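Local coordinates for SCO1 protein (Saccharomyces cerevisiae, PDB 2B7K) that serves as a mitochondrial copper chaperone needed for cytochrome c oxidase assembly, thought to act in copper transport or in copper insertion into the oxidase, at residues K42-F48 against F147-P153; F157-L161 against K173-H177; L26-Y30 against P93-K97. All coordinates share one frame; numbering follows the deposited sequence.

Contact 1 (K42-F48 against F147-P153); sequences KFSIIYF and FFYLMDP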
loop_
_atom_site.group_PDB
_atom_site.type_symbol
_atom_site.label_atom_id
_atom_site.label_comp_id
_atom_site.label_asym_id
_atom_site.label_seq_id
_atom_site.Cartn_x
_atom_site.Cartn_y
_atom_site.Cartn_z
ATOM N N LYS A 42 0.370 -10.231 -9.003
ATOM C CA LYS A 42 0.434 -8.829 -9.389
ATOM C C LYS A 42 1.395 -8.023 -8.541
ATOM O O LYS A 42 1.848 -8.483 -7.504
ATOM C CB LYS A 42 -0.964 -8.210 -9.333
ATOM C CG LYS A 42 -1.807 -8.694 -8.170
ATOM C CD LYS A 42 -3.278 -8.413 -8.418
ATOM C CE LYS A 42 -4.154 -9.120 -7.399
ATOM N NZ LYS A 42 -5.600 -8.949 -7.707
ATOM N N PHE A 43 1.736 -6.830 -9.014
ATOM C CA PHE A 43 2.626 -5.956 -8.266
ATOM C C PHE A 43 1.721 -5.110 -7.393
ATOM O O PHE A 43 0.808 -4.456 -7.890
ATOM C CB PHE A 43 3.435 -5.074 -9.217
ATOM C CG PHE A 43 4.781 -5.642 -9.558
ATOM C CD1 PHE A 43 5.822 -5.583 -8.638
ATOM C CD2 PHE A 43 4.998 -6.269 -10.778
ATOM C CE1 PHE A 43 7.065 -6.144 -8.927
ATOM C CE2 PHE A 43 6.238 -6.835 -11.079
ATOM C CZ PHE A 43 7.270 -6.771 -10.153
ATOM N N SER A 44 1.965 -5.144 -6.091
ATOM C CA SER A 44 1.152 -4.391 -5.158
ATOM C C SER A 44 2.003 -3.333 -4.487
ATOM O O SER A 44 3.204 -3.508 -4.323
ATOM C CB SER A 44 0.571 -5.332 -4.096
ATOM O OG SER A 44 -0.183 -6.380 -4.693
ATOM N N ILE A 45 1.377 -2.226 -4.114
ATOM C CA ILE A 45 2.091 -1.175 -3.416
ATOM C C ILE A 45 1.252 -0.882 -2.174
ATOM O O ILE A 45 0.075 -0.531 -2.261
ATOM C CB ILE A 45 2.295 0.072 -4.318
ATOM C CG1 ILE A 45 3.161 1.089 -3.572
ATOM C CG2 ILE A 45 0.947 0.652 -4.756
ATOM C CD1 ILE A 45 3.826 2.127 -4.475
ATOM N N ILE A 46 1.868 -1.072 -1.017
ATOM C CA ILE A 46 1.193 -0.905 0.260
ATOM C C ILE A 46 1.632 0.313 1.052
ATOM O O ILE A 46 2.820 0.616 1.146
ATOM C CB ILE A 46 1.421 -2.150 1.134
ATOM C CG1 ILE A 46 0.958 -3.395 0.373
ATOM C CG2 ILE A 46 0.682 -2.010 2.460
ATOM C CD1 ILE A 46 1.348 -4.698 1.044
ATOM N N TYR A 47 0.657 1.009 1.623
ATOM C CA TYR A 47 0.950 2.178 2.439
ATOM C C TYR A 47 0.186 2.047 3.744
ATOM O O TYR A 47 -1.020 1.808 3.735
ATOM C CB TYR A 47 0.524 3.469 1.732
ATOM C CG TYR A 47 0.750 4.707 2.580
ATOM C CD1 TYR A 47 2.040 5.132 2.897
ATOM C CD2 TYR A 47 -0.325 5.420 3.107
ATOM C CE1 TYR A 47 2.255 6.237 3.726
ATOM C CE2 TYR A 47 -0.126 6.524 3.939
ATOM C CZ TYR A 47 1.167 6.925 4.246
ATOM O OH TYR A 47 1.365 8.000 5.094
ATOM N N PHE A 48 0.898 2.194 4.857
ATOM C CA PHE A 48 0.298 2.120 6.186
ATOM C C PHE A 48 0.077 3.549 6.693
ATOM O O PHE A 48 0.975 4.382 6.613
ATOM C CB PHE A 48 1.237 1.390 7.161
ATOM C CG PHE A 48 1.271 -0.097 6.985
ATOM C CD1 PHE A 48 0.484 -0.924 7.784
ATOM C CD2 PHE A 48 2.095 -0.678 6.028
ATOM C CE1 PHE A 48 0.515 -2.314 7.635
ATOM C CE2 PHE A 48 2.136 -2.068 5.865
ATOM C CZ PHE A 48 1.342 -2.888 6.673
ATOM N N PHE A 147 6.672 5.029 4.445
ATOM C CA PHE A 147 7.146 4.214 3.315
ATOM C C PHE A 147 6.027 3.567 2.520
ATOM O O PHE A 147 4.950 3.308 3.052
ATOM C CB PHE A 147 8.042 3.052 3.770
ATOM C CG PHE A 147 9.344 3.471 4.370
ATOM C CD1 PHE A 147 9.509 3.497 5.749
ATOM C CD2 PHE A 147 10.417 3.814 3.554
ATOM C CE1 PHE A 147 10.731 3.861 6.315
ATOM C CE2 PHE A 147 11.644 4.179 4.110
ATOM C CZ PHE A 147 11.801 4.202 5.491
ATOM N N PHE A 148 6.304 3.315 1.242
ATOM C CA PHE A 148 5.385 2.585 0.378
ATOM C C PHE A 148 6.140 1.264 0.205
ATOM O O PHE A 148 7.353 1.270 -0.022
ATOM C CB PHE A 148 5.208 3.252 -0.989
ATOM C CG PHE A 148 4.376 4.500 -0.956
ATOM C CD1 PHE A 148 4.980 5.751 -0.957
ATOM C CD2 PHE A 148 2.986 4.424 -0.936
ATOM C CE1 PHE A 148 4.208 6.918 -0.942
ATOM C CE2 PHE A 148 2.207 5.581 -0.920
ATOM C CZ PHE A 148 2.823 6.829 -0.924
ATOM N N TYR A 149 5.447 0.141 0.359
ATOM C CA TYR A 149 6.082 -1.164 0.218
ATOM C C TYR A 149 5.649 -1.814 -1.086
ATOM O O TYR A 149 4.461 -2.077 -1.295
ATOM C CB TYR A 149 5.708 -2.072 1.403
ATOM C CG TYR A 149 6.014 -1.447 2.750
ATOM C CD1 TYR A 149 5.190 -0.460 3.284
ATOM C CD2 TYR A 149 7.157 -1.808 3.461
ATOM C CE1 TYR A 149 5.500 0.162 4.500
ATOM C CE2 TYR A 149 7.476 -1.198 4.673
ATOM C CZ TYR A 149 6.646 -0.214 5.183
ATOM O OH TYR A 149 6.976 0.411 6.364
ATOM N N LEU A 150 6.614 -2.057 -1.967
ATOM C CA LEU A 150 6.336 -2.673 -3.259
ATOM C C LEU A 150 6.513 -4.181 -3.141
ATOM O O LEU A 150 7.588 -4.650 -2.771
ATOM C CB LEU A 150 7.290 -2.122 -4.322
ATOM C CG LEU A 150 6.991 -2.542 -5.766
ATOM C CD1 LEU A 150 5.619 -2.023 -6.181
ATOM C CD2 LEU A 150 8.064 -1.992 -6.685
ATOM N N MET A 151 5.459 -4.934 -3.456
ATOM C CA MET A 151 5.502 -6.394 -3.361
ATOM C C MET A 151 5.323 -6.991 -4.753
ATOM O O MET A 151 4.435 -6.569 -5.495
ATOM C CB MET A 151 4.381 -6.895 -2.445
ATOM C CG MET A 151 4.222 -6.112 -1.140
ATOM S SD MET A 151 5.678 -6.140 -0.062
ATOM C CE MET A 151 5.502 -7.745 0.706
ATOM N N ASP A 152 6.155 -7.972 -5.109
ATOM C CA ASP A 152 6.058 -8.579 -6.434
ATOM C C ASP A 152 4.951 -9.628 -6.559
ATOM O O ASP A 152 4.294 -9.978 -5.576
ATOM C CB ASP A 152 7.418 -9.165 -6.866
ATOM C CG ASP A 152 7.835 -10.385 -6.059
ATOM O OD1 ASP A 152 6.970 -11.068 -5.474
ATOM O OD2 ASP A 152 9.051 -10.675 -6.036
ATOM N N PRO A 153 4.717 -10.134 -7.785
ATOM C CA PRO A 153 3.680 -11.142 -8.040
ATOM C C PRO A 153 3.770 -12.421 -7.214
ATOM O O PRO A 153 2.834 -13.217 -7.202
ATOM C CB PRO A 153 3.820 -11.404 -9.538
ATOM C CG PRO A 153 4.212 -10.057 -10.055
ATOM C CD PRO A 153 5.269 -9.634 -9.055
HETATM O O HOH W 1 3.395 3.334 5.370
#

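Contact 2 (F157-L161 against K173-H177); sequences FVDAL and KIVEH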
loop_
_atom_site.group_PDB
_atom_site.type_symbol
_atom_site.label_atom_id
_atom_site.label_comp_id
_atom_site.label_asym_id
_atom_site.label_seq_id
_atom_site.Cartn_x
_atom_site.Cartn_y
_atom_site.Cartn_z
ATOM N N PHE A 157 8.666 -8.893 -0.845
ATOM C CA PHE A 157 9.050 -7.495 -0.727
ATOM C C PHE A 157 10.229 -7.248 -1.654
ATOM O O PHE A 157 11.231 -7.965 -1.602
ATOM C CB PHE A 157 9.468 -7.187 0.710
ATOM C CG PHE A 157 10.054 -5.817 0.893
ATOM C CD1 PHE A 157 9.245 -4.681 0.820
ATOM C CD2 PHE A 157 11.413 -5.659 1.155
ATOM C CE1 PHE A 157 9.783 -3.409 1.008
ATOM C CE2 PHE A 157 11.962 -4.389 1.343
ATOM C CZ PHE A 157 11.142 -3.262 1.271
ATOM N N VAL A 158 10.118 -6.241 -2.508
ATOM C CA VAL A 158 11.213 -5.948 -3.418
ATOM C C VAL A 158 11.804 -4.563 -3.208
ATOM O O VAL A 158 12.956 -4.323 -3.566
ATOM C CB VAL A 158 10.784 -6.094 -4.889
ATOM C CG1 VAL A 158 10.501 -7.548 -5.198
ATOM C CG2 VAL A 158 9.563 -5.248 -5.165
ATOM N N ASP A 159 11.031 -3.653 -2.621
ATOM C CA ASP A 159 11.542 -2.307 -2.395
ATOM C C ASP A 159 10.588 -1.414 -1.610
ATOM O O ASP A 159 9.375 -1.601 -1.640
ATOM C CB ASP A 159 11.865 -1.656 -3.746
ATOM C CG ASP A 159 12.622 -0.353 -3.604
ATOM O OD1 ASP A 159 13.649 -0.337 -2.890
ATOM O OD2 ASP A 159 12.200 0.652 -4.215
ATOM N N ALA A 160 11.153 -0.448 -0.895
ATOM C CA ALA A 160 10.365 0.499 -0.121
ATOM C C ALA A 160 10.671 1.883 -0.664
ATOM O O ALA A 160 11.830 2.226 -0.896
ATOM C CB ALA A 160 10.733 0.423 1.349
ATOM N N LEU A 161 9.635 2.675 -0.889
ATOM C CA LEU A 161 9.850 4.016 -1.406
ATOM C C LEU A 161 9.522 5.017 -0.315
ATOM O O LEU A 161 8.370 5.139 0.114
ATOM C CB LEU A 161 8.987 4.264 -2.649
ATOM C CG LEU A 161 9.277 3.323 -3.827
ATOM C CD1 LEU A 161 8.437 2.065 -3.698
ATOM C CD2 LEU A 161 8.957 4.025 -5.139
ATOM N N LYS A 173 11.551 4.151 -10.426
ATOM C CA LYS A 173 11.930 2.993 -9.625
ATOM C C LYS A 173 10.941 1.842 -9.764
ATOM O O LYS A 173 11.333 0.680 -9.854
ATOM C CB LYS A 173 12.047 3.393 -8.149
ATOM C CG LYS A 173 12.652 2.316 -7.257
ATOM C CD LYS A 173 14.107 2.062 -7.625
ATOM C CE LYS A 173 14.784 1.131 -6.634
ATOM N NZ LYS A 173 16.226 0.944 -6.961
ATOM N N ILE A 174 9.651 2.158 -9.772
ATOM C CA ILE A 174 8.638 1.124 -9.910
ATOM C C ILE A 174 8.721 0.482 -11.297
ATOM O O ILE A 174 8.692 -0.741 -11.423
ATOM C CB ILE A 174 7.231 1.718 -9.658
ATOM C CG1 ILE A 174 7.139 2.168 -8.196
ATOM C CG2 ILE A 174 6.153 0.694 -9.976
ATOM C CD1 ILE A 174 5.878 2.929 -7.850
ATOM N N VAL A 175 8.846 1.306 -12.333
ATOM C CA VAL A 175 8.948 0.792 -13.696
ATOM C C VAL A 175 10.100 -0.208 -13.801
ATOM O O VAL A 175 9.944 -1.292 -14.360
ATOM C CB VAL A 175 9.170 1.942 -14.703
ATOM C CG1 VAL A 175 9.395 1.377 -16.110
ATOM C CG2 VAL A 175 7.958 2.874 -14.692
ATOM N N GLU A 176 11.249 0.163 -13.250
ATOM C CA GLU A 176 12.439 -0.687 -13.265
ATOM C C GLU A 176 12.134 -2.086 -12.720
ATOM O O GLU A 176 12.501 -3.098 -13.324
ATOM C CB GLU A 176 13.543 -0.022 -12.433
ATOM C CG GLU A 176 14.877 -0.748 -12.431
ATOM C CD GLU A 176 15.941 -0.007 -11.637
ATOM O OE1 GLU A 176 17.090 -0.495 -11.577
ATOM O OE2 GLU A 176 15.632 1.064 -11.073
ATOM N N HIS A 177 11.454 -2.138 -11.580
ATOM C CA HIS A 177 11.092 -3.405 -10.948
ATOM C C HIS A 177 10.092 -4.225 -11.753
ATOM O O HIS A 177 10.241 -5.436 -11.898
ATOM C CB HIS A 177 10.510 -3.150 -9.557
ATOM C CG HIS A 177 11.542 -2.888 -8.507
ATOM N ND1 HIS A 177 12.407 -3.862 -8.058
ATOM C CD2 HIS A 177 11.859 -1.761 -7.828
ATOM C CE1 HIS A 177 13.212 -3.347 -7.146
ATOM N NE2 HIS A 177 12.901 -2.074 -6.988
#

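Contact 3 (L26-Y30 against P93-K97); sequences LEDMY and PAVLK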
loop_
_atom_site.group_PDB
_atom_site.type_symbol
_atom_site.label_atom_id
_atom_site.label_comp_id
_atom_site.label_asym_id
_atom_site.label_seq_id
_atom_site.Cartn_x
_atom_site.Cartn_y
_atom_site.Cartn_z
ATOM N N LEU A 26 -7.073 -9.633 6.716
ATOM C CA LEU A 26 -7.826 -8.397 6.942
ATOM C C LEU A 26 -9.104 -8.426 6.119
ATOM O O LEU A 26 -9.501 -9.473 5.616
ATOM C CB LEU A 26 -6.978 -7.185 6.517
ATOM C CG LEU A 26 -5.622 -7.024 7.221
ATOM C CD1 LEU A 26 -4.729 -6.067 6.442
ATOM C CD2 LEU A 26 -5.844 -6.522 8.647
ATOM N N GLU A 27 -9.757 -7.273 6.003
ATOM C CA GLU A 27 -10.962 -7.150 5.189
ATOM C C GLU A 27 -10.796 -5.859 4.395
ATOM O O GLU A 27 -10.157 -4.924 4.875
ATOM C CB GLU A 27 -12.215 -7.041 6.068
ATOM C CG GLU A 27 -12.249 -5.803 6.951
ATOM C CD GLU A 27 -13.569 -5.627 7.692
ATOM O OE1 GLU A 27 -13.608 -4.807 8.628
ATOM O OE2 GLU A 27 -14.561 -6.298 7.337
ATOM N N ASP A 28 -11.333 -5.788 3.181
ATOM C CA ASP A 28 -11.204 -4.534 2.452
ATOM C C ASP A 28 -12.368 -3.654 2.876
ATOM O O ASP A 28 -13.223 -4.091 3.653
ATOM C CB ASP A 28 -11.160 -4.742 0.924
ATOM C CG ASP A 28 -12.436 -5.325 0.353
ATOM O OD1 ASP A 28 -13.494 -5.264 1.015
ATOM O OD2 ASP A 28 -12.369 -5.832 -0.790
ATOM N N MET A 29 -12.404 -2.420 2.388
ATOM C CA MET A 29 -13.446 -1.484 2.788
ATOM C C MET A 29 -14.854 -1.849 2.342
ATOM O O MET A 29 -15.811 -1.157 2.689
ATOM C CB MET A 29 -13.093 -0.077 2.314
ATOM C CG MET A 29 -12.891 0.035 0.820
ATOM S SD MET A 29 -12.016 1.554 0.466
ATOM C CE MET A 29 -12.474 1.837 -1.232
ATOM N N TYR A 30 -14.982 -2.933 1.585
ATOM C CA TYR A 30 -16.292 -3.377 1.139
ATOM C C TYR A 30 -16.709 -4.612 1.925
ATOM O O TYR A 30 -17.814 -5.124 1.759
ATOM C CB TYR A 30 -16.271 -3.663 -0.363
ATOM C CG TYR A 30 -15.956 -2.424 -1.170
ATOM C CD1 TYR A 30 -14.727 -2.273 -1.806
ATOM C CD2 TYR A 30 -16.874 -1.377 -1.250
ATOM C CE1 TYR A 30 -14.414 -1.105 -2.500
ATOM C CE2 TYR A 30 -16.573 -0.207 -1.939
ATOM C CZ TYR A 30 -15.342 -0.076 -2.560
ATOM O OH TYR A 30 -15.043 1.085 -3.230
ATOM N N PRO A 93 -14.638 0.038 7.857
ATOM C CA PRO A 93 -14.762 0.047 6.398
ATOM C C PRO A 93 -15.436 1.314 5.872
ATOM O O PRO A 93 -14.994 1.874 4.879
ATOM C CB PRO A 93 -15.568 -1.216 6.115
ATOM C CG PRO A 93 -15.054 -2.152 7.171
ATOM C CD PRO A 93 -15.033 -1.272 8.407
ATOM N N ALA A 94 -16.489 1.781 6.545
ATOM C CA ALA A 94 -17.190 2.990 6.099
ATOM C C ALA A 94 -16.303 4.236 6.177
ATOM O O ALA A 94 -16.327 5.078 5.280
ATOM C CB ALA A 94 -18.462 3.201 6.922
ATOM N N VAL A 95 -15.532 4.356 7.253
ATOM C CA VAL A 95 -14.635 5.494 7.417
ATOM C C VAL A 95 -13.564 5.504 6.327
ATOM O O VAL A 95 -13.222 6.565 5.798
ATOM C CB VAL A 95 -13.953 5.478 8.799
ATOM C CG1 VAL A 95 -12.818 6.502 8.844
ATOM C CG2 VAL A 95 -14.977 5.798 9.875
ATOM N N LEU A 96 -13.033 4.334 5.990
ATOM C CA LEU A 96 -12.018 4.261 4.944
ATOM C C LEU A 96 -12.602 4.605 3.579
ATOM O O LEU A 96 -11.949 5.267 2.773
ATOM C CB LEU A 96 -11.375 2.869 4.895
ATOM C CG LEU A 96 -10.447 2.527 6.066
ATOM C CD1 LEU A 96 -9.805 1.171 5.819
ATOM C CD2 LEU A 96 -9.375 3.593 6.218
ATOM N N LYS A 97 -13.826 4.160 3.312
ATOM C CA LYS A 97 -14.454 4.470 2.032
ATOM C C LYS A 97 -14.595 5.980 1.870
ATOM O O LYS A 97 -14.305 6.528 0.804
ATOM C CB LYS A 97 -15.835 3.813 1.923
ATOM C CG LYS A 97 -15.792 2.324 1.639
ATOM C CD LYS A 97 -17.179 1.752 1.331
ATOM C CE LYS A 97 -18.032 1.602 2.585
ATOM N NZ LYS A 97 -18.350 2.897 3.242
#

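Contact 1 (K42-F48 against F147-P153)
Strands 44-48 and 148-151 pair antiparallel, Ser44 opposite Met151 and Ile46 opposite Tyr149, in the buried central sheet of the thioredoxin-fold copper-binding domain. Two nearly straight backbone bonds close each of these pairs, such as Met151 N to Ser44 O at 2.8 Å. Ile45, Tyr47, Phe148 and Leu150 point to one face of the sheet. There CD1 of Tyr47 lies over one face of the Phe148 ring, offset toward its rim, while Phe147 O sits at the edge of the tyrosine ring, 3.4 Å from Tyr47 CD1. With CG anti to the backbone N (chi1 177°), the Tyr47 ring extends beside Phe148; its hydroxyl bonds to Ser145 O and its side chain packs on Cys57, a copper ligand by similarity. On the face of Ile46, Tyr149 and Met151, Ile46 CD1 meets Met151 CG at 3.9 Å, and Phe48 turns its edge toward the Tyr149 ring in an offset edge-to-face pair, planes at 89°. At the Lys42-Pro153 end, Pro153 CD makes a CH-pi contact over the centre of the Phe43 ring, 3.6 Å from its centroid, and Tyr181 meets Phe43 edge-to-face. An alanine in place of Phe43 would leave Pro153 CD without its ring face and would probably open a gap beside Tyr181. Past the last bonded pair, a water joins the strands, accepting from Phe48 N at 2.8 Å and donating to Phe147 O.

Contact 2 (F157-L161 against K173-H177)
The imidazole of His177 reaches from the helix to Val158 and Asp159, with CG2 of Val158 above one ring face, offset toward the rim. Asp159 crosses the histidine at about a right angle, yet its carboxylate plane is turned only 29° from the ring. It is Asp159 CB that touches the ring, 3.4 Å from His177 NE2; this nitrogen is buried here with no polar partner in the model. With CG anti to the backbone N (chi1 -170°), Asp159 reaches the Lys173 chain and crosses it nearly perpendicularly, OD2 lying 3.5 Å from Lys173 CG. The lysine chain bends at chi2, and its NZ stays 4.9 Å from Asp159 OD2, so any attraction between these charges is probably long-range. Leu161 and Ile174 also cross at about a right angle, Leu161 CD2 reaching Ile174 CG1 at 4.0 Å, and both continue onto helix 56-75 through Trp67 and Leu71. Strand and helix run nearly antiparallel, with axes 10.0 Å apart. Val158 and Asp159 both face Leu150 in a classic beta bulge, and both direct their side chains at the helix. Strand 157-161 and the helix 169-180 that covers it correspond to the C-terminal strand and helix of the thioredoxin fold.

Contact 3 (L26-Y30 against P93-K97)
The Tyr30 ring carries Met29 CG over one face, offset toward the rim, and is met obliquely by the lysine across the contact, Lys97 CD lying 3.9 Å from Tyr30 CE2. The Glu27 side chain crosses Pro93 at about a right angle, and its carboxylate OE1 comes to 3.4 Å from Pro93 CG. Asp28 has its CB directed away from the helix, and its OD1 accepts from Tyr30 N at 2.8 Å, the donor standing well above the carboxylate plane. This bond makes an Asx turn, to which Asn32 N adds a second donor on the same OD1. The turn presents Met29 to the helix. Met29 O packs against Pro93 CB at 3.4 Å, and the bends of Lys97 at chi3 and chi4 curl that chain around the same oxygen, with Lys97 CD 3.5 Å from Met29 O. Met29 CB also touches Lys97 CG at 3.7 Å, so the aliphatic part of the lysine does the packing; no hydrogen bond crosses. The contact thus joins the turn between strands 25-28 and 33-35 to the first turn of helix 93-100. Glu27 and Pro93 both rest on Thr111 of strand 108-111, while Leu96 reaches Phe83 of strand 80-85.

All three contacts involve the same mixed sheet, in which strand 25-28 lies next to the edge strand 33-35 and strand 157-161 forms the opposite edge. Contacts 1 and 2 are neighbours, their centres 8 Å apart, because strands 148-151 and 157-161 are consecutive and pair in the sheet. Contact 3 lies about 18 Å from contact 1 and, across the middle of the chain, 26 Å from contact 2, centre to centre. Along the sequence the segments of contacts 1 and 3 alternate, whereas contact 2 comes after both. Contact 1 lies near the chain's centre, its Tyr47 beside the probable copper site, while contacts 2 and 3 attach helices 169-180 and 93-100 on opposite sides of that centre.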